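Local coordinates for uncharacterized protein TP-0789 domain-containing protein (PDB 4Z48), which is of unknown function but belongs to the LolA-like family, and so may bind lipid or lipoprotein in the manner of outer-membrane lipoprotein-sorting proteins, at residues Glu160-Arg165 / Arg188-Leu193; Lys192-Arg197 / Arg211-Arg216; Ser117-Glu122 / Ser219-Asp224. All blocks are in the same frame, centred on the assembly; numbering follows the deposited sequence.

Contact 1. Residues Glu160-Arg165 / Arg188-Leu193; sequences ETQYSR and RLVKKL
The flat group that carries the contact is the Tyr163 ring. Over the centre of one face lies CG of its own neighbour Gln162, 3.4 Å above the ring plane. At the edge, in the plane, sits the methyl CG1 of Val190. It touches Tyr163 CE1 at 3.8 Å and CD1 at nearly the same distance. Tyr163 CG is anti to its carbonyl carbon (chi1 -49°), which carries the ring end toward residues 188-193. Val190 CG1 takes the crowded position between backbone N and carbonyl carbon, and so meets the ring edge.

Val190 and Lys191 form a classic beta bulge opposite Tyr182. Both CB atoms point toward residues 160-165. The Lys191 chain runs extended beyond CG and crosses the ring at about a right angle. Its NZ gives a weak hydrogen bond to Tyr163 OH, 3.2 Å away. Within 160-165, Thr161 OG1 accepts from Tyr163 N at 3.2 Å and 169°, an ST turn.

The stronger partners of both polar ends lie elsewhere. Asp123 takes a salt bridge from Lys191 NZ and a hydrogen bond with Tyr163 OH. Lys191 NZ is also hydrogen-bonded to Asp118 O and Ser120 OG. The buried ammonium is thus held by several oxygens, and the Asp123 carboxylate probably helps to keep it charged.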
loop_
_atom_site.group_PDB
_atom_site.type_symbol
_atom_site.label_atom_id
_atom_site.label_comp_id
_atom_site.label_asym_id
_atom_site.label_seq_id
_atom_site.Cartn_x
_atom_site.Cartn_y
_atom_site.Cartn_z
ATOM N N GLU A 160 8.405 0.294 -13.438
ATOM C CA GLU A 160 8.897 1.503 -12.774
ATOM C C GLU A 160 8.728 1.324 -11.266
ATOM O O GLU A 160 7.624 1.485 -10.725
ATOM C CB GLU A 160 8.083 2.706 -13.294
ATOM C CG GLU A 160 8.639 4.079 -12.977
ATOM C CD GLU A 160 8.407 5.052 -14.115
ATOM O OE1 GLU A 160 7.244 5.476 -14.313
ATOM O OE2 GLU A 160 9.376 5.341 -14.852
ATOM N N THR A 161 9.815 0.934 -10.591
ATOM C CA THR A 161 9.772 0.683 -9.138
ATOM C C THR A 161 11.163 0.848 -8.560
ATOM O O THR A 161 12.146 0.668 -9.272
ATOM C CB THR A 161 9.194 -0.752 -8.845
ATOM O OG1 THR A 161 9.261 -1.033 -7.442
ATOM C CG2 THR A 161 9.913 -1.858 -9.614
ATOM N N GLN A 162 11.262 1.173 -7.272
ATOM C CA GLN A 162 12.593 1.286 -6.675
ATOM C C GLN A 162 13.077 -0.105 -6.199
ATOM O O GLN A 162 14.239 -0.265 -5.821
ATOM C CB GLN A 162 12.546 2.275 -5.490
ATOM C CG GLN A 162 11.890 1.698 -4.270
ATOM C CD GLN A 162 11.614 2.722 -3.212
ATOM O OE1 GLN A 162 10.520 3.288 -3.156
ATOM N NE2 GLN A 162 12.598 2.960 -2.344
ATOM N N TYR A 163 12.171 -1.093 -6.175
ATOM C CA TYR A 163 12.514 -2.383 -5.605
ATOM C C TYR A 163 12.953 -3.416 -6.629
ATOM O O TYR A 163 12.458 -3.440 -7.753
ATOM C CB TYR A 163 11.341 -2.946 -4.796
ATOM C CG TYR A 163 10.744 -1.954 -3.825
ATOM C CD1 TYR A 163 11.483 -1.467 -2.751
ATOM C CD2 TYR A 163 9.444 -1.480 -3.995
ATOM C CE1 TYR A 163 10.919 -0.588 -1.821
ATOM C CE2 TYR A 163 8.880 -0.565 -3.092
ATOM C CZ TYR A 163 9.632 -0.104 -2.027
ATOM O OH TYR A 163 9.032 0.758 -1.148
ATOM N N SER A 164 13.892 -4.259 -6.216
ATOM C CA SER A 164 14.393 -5.343 -7.058
ATOM C C SER A 164 13.630 -6.616 -6.746
ATOM O O SER A 164 13.449 -7.456 -7.632
ATOM C CB SER A 164 15.884 -5.559 -6.844
ATOM O OG SER A 164 16.136 -5.845 -5.480
ATOM N N ARG A 165 13.203 -6.766 -5.476
ATOM C CA ARG A 165 12.493 -7.966 -5.034
ATOM C C ARG A 165 11.934 -7.750 -3.633
ATOM O O ARG A 165 12.432 -6.921 -2.860
ATOM C CB ARG A 165 13.420 -9.202 -5.102
ATOM C CG ARG A 165 14.053 -9.678 -3.800
ATOM C CD ARG A 165 15.160 -10.677 -4.051
ATOM N NE ARG A 165 16.244 -10.445 -3.100
ATOM C CZ ARG A 165 16.367 -11.086 -1.948
ATOM N NH1 ARG A 165 15.501 -12.035 -1.616
ATOM N NH2 ARG A 165 17.366 -10.795 -1.125
ATOM N N ARG A 188 20.195 -4.419 -1.634
ATOM C CA ARG A 188 20.273 -4.097 -0.203
ATOM C C ARG A 188 18.888 -4.030 0.397
ATOM O O ARG A 188 17.965 -3.507 -0.241
ATOM C CB ARG A 188 21.000 -2.744 0.059
ATOM C CG ARG A 188 22.438 -2.698 -0.436
ATOM C CD ARG A 188 22.991 -1.294 -0.332
ATOM N NE ARG A 188 22.185 -0.350 -1.108
ATOM C CZ ARG A 188 22.656 0.762 -1.654
ATOM N NH1 ARG A 188 23.940 1.081 -1.528
ATOM N NH2 ARG A 188 21.851 1.556 -2.350
ATOM N N LEU A 189 18.759 -4.488 1.642
ATOM C CA LEU A 189 17.504 -4.400 2.401
ATOM C C LEU A 189 17.147 -2.929 2.645
ATOM O O LEU A 189 17.862 -2.239 3.377
ATOM C CB LEU A 189 17.618 -5.156 3.731
ATOM C CG LEU A 189 16.353 -5.203 4.590
ATOM C CD1 LEU A 189 15.261 -6.031 3.921
ATOM C CD2 LEU A 189 16.663 -5.771 5.948
ATOM N N VAL A 190 16.095 -2.428 1.971
ATOM C CA VAL A 190 15.732 -0.999 2.042
ATOM C C VAL A 190 14.539 -0.764 3.011
ATOM O O VAL A 190 14.454 0.304 3.648
ATOM C CB VAL A 190 15.489 -0.365 0.623
ATOM C CG1 VAL A 190 14.290 -0.968 -0.097
ATOM C CG2 VAL A 190 15.344 1.152 0.706
ATOM N N LYS A 191 13.622 -1.744 3.116
ATOM C CA LYS A 191 12.477 -1.572 4.005
ATOM C C LYS A 191 12.064 -2.872 4.628
ATOM O O LYS A 191 12.091 -3.936 3.973
ATOM C CB LYS A 191 11.243 -0.957 3.294
ATOM C CG LYS A 191 11.432 0.287 2.543
ATOM C CD LYS A 191 10.113 0.952 2.311
ATOM C CE LYS A 191 10.419 2.156 1.501
ATOM N NZ LYS A 191 9.206 2.905 1.173
ATOM N N LYS A 192 11.644 -2.790 5.896
ATOM C CA LYS A 192 11.077 -3.921 6.648
ATOM C C LYS A 192 9.641 -3.532 7.025
ATOM O O LYS A 192 9.439 -2.489 7.638
ATOM C CB LYS A 192 11.908 -4.286 7.910
ATOM C CG LYS A 192 13.307 -4.817 7.649
ATOM C CD LYS A 192 13.806 -5.594 8.875
ATOM C CE LYS A 192 15.104 -5.061 9.456
ATOM N NZ LYS A 192 15.708 -5.992 10.466
ATOM N N LEU A 193 8.661 -4.334 6.606
ATOM C CA LEU A 193 7.248 -4.085 6.889
ATOM C C LEU A 193 6.719 -5.128 7.839
ATOM O O LEU A 193 7.050 -6.308 7.708
ATOM C CB LEU A 193 6.411 -4.075 5.615
ATOM C CG LEU A 193 6.632 -2.943 4.596
ATOM C CD1 LEU A 193 7.956 -3.116 3.845
ATOM C CD2 LEU A 193 5.506 -2.949 3.566
#

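Contact 2. Residues Lys192-Arg197 / Arg211-Arg216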
loop_
_atom_site.group_PDB
_atom_site.type_symbol
_atom_site.label_atom_id
_atom_site.label_comp_id
_atom_site.label_asym_id
_atom_site.label_seq_id
_atom_site.Cartn_x
_atom_site.Cartn_y
_atom_site.Cartn_z
ATOM N N LYS A 192 11.644 -2.790 5.896
ATOM C CA LYS A 192 11.077 -3.921 6.648
ATOM C C LYS A 192 9.641 -3.532 7.025
ATOM O O LYS A 192 9.439 -2.489 7.638
ATOM C CB LYS A 192 11.908 -4.286 7.910
ATOM C CG LYS A 192 13.307 -4.817 7.649
ATOM C CD LYS A 192 13.806 -5.594 8.875
ATOM C CE LYS A 192 15.104 -5.061 9.456
ATOM N NZ LYS A 192 15.708 -5.992 10.466
ATOM N N LEU A 193 8.661 -4.334 6.606
ATOM C CA LEU A 193 7.248 -4.085 6.889
ATOM C C LEU A 193 6.719 -5.128 7.839
ATOM O O LEU A 193 7.050 -6.308 7.708
ATOM C CB LEU A 193 6.411 -4.075 5.615
ATOM C CG LEU A 193 6.632 -2.943 4.596
ATOM C CD1 LEU A 193 7.956 -3.116 3.845
ATOM C CD2 LEU A 193 5.506 -2.949 3.566
ATOM N N PHE A 194 5.928 -4.670 8.821
ATOM C CA PHE A 194 5.267 -5.501 9.815
ATOM C C PHE A 194 3.812 -5.172 9.778
ATOM O O PHE A 194 3.428 -4.033 10.037
ATOM C CB PHE A 194 5.847 -5.270 11.225
ATOM C CG PHE A 194 7.333 -5.514 11.344
ATOM C CD1 PHE A 194 8.247 -4.497 11.068
ATOM C CD2 PHE A 194 7.825 -6.767 11.701
ATOM C CE1 PHE A 194 9.617 -4.715 11.189
ATOM C CE2 PHE A 194 9.201 -6.985 11.820
ATOM C CZ PHE A 194 10.088 -5.955 11.555
ATOM N N PHE A 195 2.994 -6.150 9.428
ATOM C CA PHE A 195 1.551 -6.018 9.359
ATOM C C PHE A 195 1.107 -6.573 10.730
ATOM O O PHE A 195 0.788 -7.746 10.875
ATOM C CB PHE A 195 1.049 -6.767 8.091
ATOM C CG PHE A 195 1.668 -6.314 6.775
ATOM C CD1 PHE A 195 2.913 -6.806 6.359
ATOM C CD2 PHE A 195 0.977 -5.466 5.915
ATOM C CE1 PHE A 195 3.492 -6.397 5.138
ATOM C CE2 PHE A 195 1.544 -5.076 4.683
ATOM C CZ PHE A 195 2.812 -5.522 4.317
ATOM N N SER A 196 1.254 -5.733 11.760
ATOM C CA SER A 196 1.158 -6.052 13.180
ATOM C C SER A 196 -0.264 -6.277 13.728
ATOM O O SER A 196 -0.413 -6.676 14.899
ATOM C CB SER A 196 1.866 -4.984 14.006
ATOM O OG SER A 196 1.429 -3.666 13.678
ATOM N N ARG A 197 -1.294 -6.020 12.923
ATOM C CA ARG A 197 -2.680 -6.230 13.341
ATOM C C ARG A 197 -3.582 -6.489 12.141
ATOM O O ARG A 197 -3.537 -5.763 11.153
ATOM C CB ARG A 197 -3.229 -5.057 14.175
ATOM C CG ARG A 197 -4.612 -5.373 14.805
ATOM C CD ARG A 197 -5.157 -4.237 15.673
ATOM N NE ARG A 197 -5.220 -2.946 14.962
ATOM C CZ ARG A 197 -5.213 -1.757 15.562
ATOM N NH1 ARG A 197 -5.026 -1.671 16.871
ATOM N NH2 ARG A 197 -5.321 -0.639 14.844
ATOM N N ARG A 211 3.916 -1.364 10.885
ATOM C CA ARG A 211 5.179 -0.714 11.238
ATOM C C ARG A 211 6.071 -0.823 9.980
ATOM O O ARG A 211 6.202 -1.910 9.403
ATOM C CB ARG A 211 5.804 -1.322 12.516
ATOM C CG ARG A 211 7.140 -0.684 12.880
ATOM C CD ARG A 211 7.731 -1.437 14.032
ATOM N NE ARG A 211 9.080 -0.987 14.328
ATOM C CZ ARG A 211 9.423 -0.233 15.366
ATOM N NH1 ARG A 211 8.504 0.174 16.237
ATOM N NH2 ARG A 211 10.687 0.121 15.544
ATOM N N VAL A 212 6.598 0.319 9.479
ATOM C CA VAL A 212 7.454 0.319 8.299
ATOM C C VAL A 212 8.785 0.927 8.710
ATOM O O VAL A 212 8.815 2.062 9.178
ATOM C CB VAL A 212 6.807 1.082 7.108
ATOM C CG1 VAL A 212 7.706 1.037 5.875
ATOM C CG2 VAL A 212 5.407 0.536 6.794
ATOM N N GLU A 213 9.871 0.172 8.562
ATOM C CA GLU A 213 11.205 0.561 8.967
ATOM C C GLU A 213 12.124 0.735 7.769
ATOM O O GLU A 213 12.094 -0.050 6.828
ATOM C CB GLU A 213 11.818 -0.507 9.907
ATOM C CG GLU A 213 11.090 -0.787 11.215
ATOM C CD GLU A 213 11.631 -1.972 12.009
ATOM O OE1 GLU A 213 12.606 -2.614 11.554
ATOM O OE2 GLU A 213 11.110 -2.233 13.116
ATOM N N ARG A 214 12.902 1.801 7.787
ATOM C CA ARG A 214 13.950 2.034 6.784
ATOM C C ARG A 214 15.246 1.960 7.560
ATOM O O ARG A 214 15.605 2.935 8.227
ATOM C CB ARG A 214 13.758 3.362 6.015
ATOM C CG ARG A 214 12.660 3.216 4.937
ATOM C CD ARG A 214 12.620 4.397 4.012
ATOM N NE ARG A 214 12.443 5.642 4.755
ATOM C CZ ARG A 214 12.648 6.865 4.267
ATOM N NH1 ARG A 214 13.103 7.031 3.026
ATOM N NH2 ARG A 214 12.424 7.932 5.023
ATOM N N PRO A 215 15.879 0.761 7.605
ATOM C CA PRO A 215 17.116 0.609 8.400
ATOM C C PRO A 215 18.243 1.571 7.970
ATOM O O PRO A 215 19.015 2.021 8.818
ATOM C CB PRO A 215 17.515 -0.861 8.179
ATOM C CG PRO A 215 16.801 -1.291 6.901
ATOM C CD PRO A 215 15.506 -0.510 6.929
ATOM N N ARG A 216 18.312 1.921 6.673
ATOM C CA ARG A 216 19.372 2.812 6.150
ATOM C C ARG A 216 19.106 4.287 6.509
ATOM O O ARG A 216 20.047 5.083 6.489
ATOM C CB ARG A 216 19.519 2.627 4.627
ATOM C CG ARG A 216 19.878 1.160 4.243
ATOM C CD ARG A 216 19.941 0.851 2.742
ATOM N NE ARG A 216 20.606 1.886 1.941
ATOM C CZ ARG A 216 21.922 2.005 1.772
ATOM N NH1 ARG A 216 22.755 1.149 2.352
ATOM N NH2 ARG A 216 22.414 2.987 1.029
#
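Strands 192-197 and 211-214 run antiparallel, their axes 169° apart and 4.8 Å at closest approach. Four backbone hydrogen bonds join them, two at each hydrogen-bonded pair. In the pair of Lys192 and Glu213, Lys192 N donates to Glu213 O at 2.9 Å. Glu213 N returns a bond to Lys192 O at 2.8 Å and is nearly straight, with 170° at the hydrogen. In the pair of Phe194 and Arg211, each N donates to the other residue's O. Arg211 O receives Phe194 N nearly along its C=O axis. Lys192 O and Arg211 O have a further CA-H...O contact each, from Val212 CA and Leu193 CA.

These strands belong to the beta hairpin 189-201/204-214, consistent with the curved antiparallel beta structure of LolA-like proteins. Leu193 and Val212 form the non-hydrogen-bonded pair between the two bonded ones. Their side chains lie on the buried face, where Leu193 CG meets Val212 CG2 at 4.3 Å.

Lys192, Phe194, Arg211 and Glu213 share the other face. There Arg211 NE donates to Glu213 OE2 at 2.7 Å, a salt bridge along one strand. The oxygen uses its anti lone pair and lies close to the guanidinium plane. Phe194 CE1 touches Glu213 OE2 at 3.5 Å, with ring and carboxylate planes 54° apart. Lys192 NZ stays 4.7 Å from Glu213 OE1, not in contact, though its charge may help to stabilise the carboxylate. Arg211 also makes a cation-pi contact with Phe220 of the next strand. Near the other end, Ser196 OG is hydrogen-bonded to Gln209 OE1.

Contact 3. Residues Ser117-Glu122 / Ser219-Asp224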
loop_
_atom_site.group_PDB
_atom_site.type_symbol
_atom_site.label_atom_id
_atom_site.label_comp_id
_atom_site.label_asym_id
_atom_site.label_seq_id
_atom_site.Cartn_x
_atom_site.Cartn_y
_atom_site.Cartn_z
ATOM N N SER A 117 7.262 10.153 5.653
ATOM C CA SER A 117 7.182 8.839 6.296
ATOM C C SER A 117 8.153 7.838 5.662
ATOM O O SER A 117 8.874 8.154 4.703
ATOM C CB SER A 117 5.760 8.274 6.256
ATOM O OG SER A 117 5.459 7.734 4.977
ATOM N N ASP A 118 8.141 6.603 6.208
ATOM C CA ASP A 118 8.955 5.497 5.706
ATOM C C ASP A 118 8.269 4.802 4.542
ATOM O O ASP A 118 8.869 3.938 3.911
ATOM C CB ASP A 118 9.312 4.552 6.835
ATOM C CG ASP A 118 10.286 5.268 7.757
ATOM O OD1 ASP A 118 11.443 5.366 7.399
ATOM O OD2 ASP A 118 9.833 5.876 8.764
ATOM N N LEU A 119 7.081 5.276 4.166
ATOM C CA LEU A 119 6.388 4.810 2.954
ATOM C C LEU A 119 6.804 5.699 1.776
ATOM O O LEU A 119 6.971 6.909 1.979
ATOM C CB LEU A 119 4.866 4.944 3.158
ATOM C CG LEU A 119 4.107 3.918 3.982
ATOM C CD1 LEU A 119 4.451 4.010 5.467
ATOM C CD2 LEU A 119 2.625 4.208 3.893
ATOM N N SER A 120 6.947 5.134 0.563
ATOM C CA SER A 120 7.197 5.887 -0.656
ATOM C C SER A 120 5.869 6.173 -1.323
ATOM O O SER A 120 4.893 5.520 -0.980
ATOM C CB SER A 120 8.097 5.095 -1.594
ATOM O OG SER A 120 9.408 4.952 -1.076
ATOM N N ASN A 121 5.824 7.104 -2.302
ATOM C CA ASN A 121 4.581 7.383 -3.036
ATOM C C ASN A 121 4.056 6.115 -3.756
ATOM O O ASN A 121 2.844 5.875 -3.793
ATOM C CB ASN A 121 4.792 8.515 -4.053
ATOM C CG ASN A 121 5.069 9.837 -3.406
ATOM O OD1 ASN A 121 4.524 10.146 -2.355
ATOM N ND2 ASN A 121 5.949 10.625 -4.006
ATOM N N GLU A 122 4.963 5.269 -4.251
ATOM C CA GLU A 122 4.552 4.042 -4.939
ATOM C C GLU A 122 3.945 3.010 -3.977
ATOM O O GLU A 122 3.137 2.223 -4.419
ATOM C CB GLU A 122 5.695 3.414 -5.746
ATOM C CG GLU A 122 6.822 2.790 -4.930
ATOM C CD GLU A 122 7.797 1.991 -5.784
ATOM O OE1 GLU A 122 7.355 1.114 -6.563
ATOM O OE2 GLU A 122 9.015 2.246 -5.664
ATOM N N SER A 219 14.955 5.332 10.638
ATOM C CA SER A 219 13.601 5.777 10.932
ATOM C C SER A 219 12.595 4.642 10.856
ATOM O O SER A 219 12.808 3.659 10.121
ATOM C CB SER A 219 13.179 6.885 9.975
ATOM O OG SER A 219 13.402 6.540 8.620
ATOM N N PHE A 220 11.469 4.810 11.560
ATOM C CA PHE A 220 10.362 3.859 11.461
ATOM C C PHE A 220 9.028 4.612 11.540
ATOM O O PHE A 220 8.928 5.642 12.218
ATOM C CB PHE A 220 10.446 2.753 12.518
ATOM C CG PHE A 220 10.325 3.214 13.949
ATOM C CD1 PHE A 220 11.445 3.639 14.656
ATOM C CD2 PHE A 220 9.101 3.177 14.608
ATOM C CE1 PHE A 220 11.340 4.051 15.991
ATOM C CE2 PHE A 220 8.991 3.585 15.944
ATOM C CZ PHE A 220 10.110 4.018 16.634
ATOM N N THR A 221 8.022 4.106 10.809
ATOM C CA THR A 221 6.679 4.681 10.777
ATOM C C THR A 221 5.682 3.673 11.331
ATOM O O THR A 221 5.704 2.512 10.926
ATOM C CB THR A 221 6.344 5.146 9.325
ATOM O OG1 THR A 221 7.277 6.182 8.951
ATOM C CG2 THR A 221 4.927 5.682 9.191
ATOM N N VAL A 222 4.783 4.113 12.223
ATOM C CA VAL A 222 3.730 3.218 12.725
ATOM C C VAL A 222 2.381 3.805 12.287
ATOM O O VAL A 222 2.112 4.958 12.565
ATOM C CB VAL A 222 3.819 2.982 14.253
ATOM C CG1 VAL A 222 2.688 2.073 14.744
ATOM C CG2 VAL A 222 5.179 2.399 14.640
ATOM N N ILE A 223 1.541 3.012 11.602
ATOM C CA ILE A 223 0.232 3.508 11.172
ATOM C C ILE A 223 -0.867 2.673 11.821
ATOM O O ILE A 223 -0.869 1.437 11.689
ATOM C CB ILE A 223 0.063 3.496 9.613
ATOM C CG1 ILE A 223 1.287 4.106 8.873
ATOM C CG2 ILE A 223 -1.243 4.240 9.238
ATOM C CD1 ILE A 223 1.302 3.718 7.394
ATOM N N ASP A 224 -1.841 3.372 12.427
ATOM C CA ASP A 224 -2.996 2.776 13.075
ATOM C C ASP A 224 -4.235 3.169 12.357
ATOM O O ASP A 224 -4.557 4.361 12.311
ATOM C CB ASP A 224 -3.100 3.200 14.538
ATOM C CG ASP A 224 -2.114 2.572 15.480
ATOM O OD1 ASP A 224 -2.329 1.411 15.850
ATOM O OD2 ASP A 224 -1.255 3.322 16.028
#
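An irregular loop between strands 101-104 and 133-143 packs here against strand 219-230 of what is probably a LolA-like beta fold. Its residues Ser117 to Leu119 form an ST turn, in which Ser117 OG accepts from Leu119 N at 3.1 Å. Ser117 OG sits in the crowded position between its backbone N and carbonyl carbon (chi1 78°). That OG also bonds to Phe114 O.

The turn presents Asp118 to the strand. Its carboxylate is gripped by two hydroxyls from alternate residues, Ser219 and Thr221, whose side chains point to the same side of the strand. Ser219 OG donates to the syn lone pair of Asp118 OD1 at 2.6 Å. Thr221 OG1 donates to the anti lone pair of Asp118 OD2 at 2.6 Å. With a short hydroxyl bond to each oxygen, the rotation of the carboxylate is well fixed. Thr221 OG1 stands anti to its own carbonyl carbon (chi1 -63°), while its methyl CG2 turns toward Ser117 CB and Leu119 CD1. Asp118 OD1 has a second partner in Arg214 NE, a salt bridge from the adjacent strand 204-214. This buried carboxylate is therefore probably ionised.

Beyond the polar group the contact turns apolar. Val212 packs against both Asp118 and Leu119 from strand 204-214, and Ile36 of strand 27-38 touches Ser117 and Thr221. Leu119 CG is anti to its carbonyl carbon, which brings the branch end toward the strand. Leu119 and Ile223 reach toward each other tip to tip, with Leu119 CD1 3.7 Å from Ile223 CD1.

Overall arrangement
Contacts 1 and 2 share Lys192 and Leu193 on strand 189-201, and their centres are about 12 Å apart. Contact 3 lies about 8 Å from contact 2 and about 13 Å from contact 1, centre to centre. Strands 189-201, 204-214 and 219-230 are consecutive neighbours in the sheet, and backbone pairing of Val212 with Thr221, Val212 O to Thr221 N at 2.7 Å, carries contact 2 into contact 3. Residues 117-119 pack against the side of these strands that carries Val212 and Thr221. Arg214 NE reaches Asp118 OD1 at 2.8 Å, and Lys191 NZ reaches Asp118 O at 2.9 Å. One loop residue thus ties all three contacts.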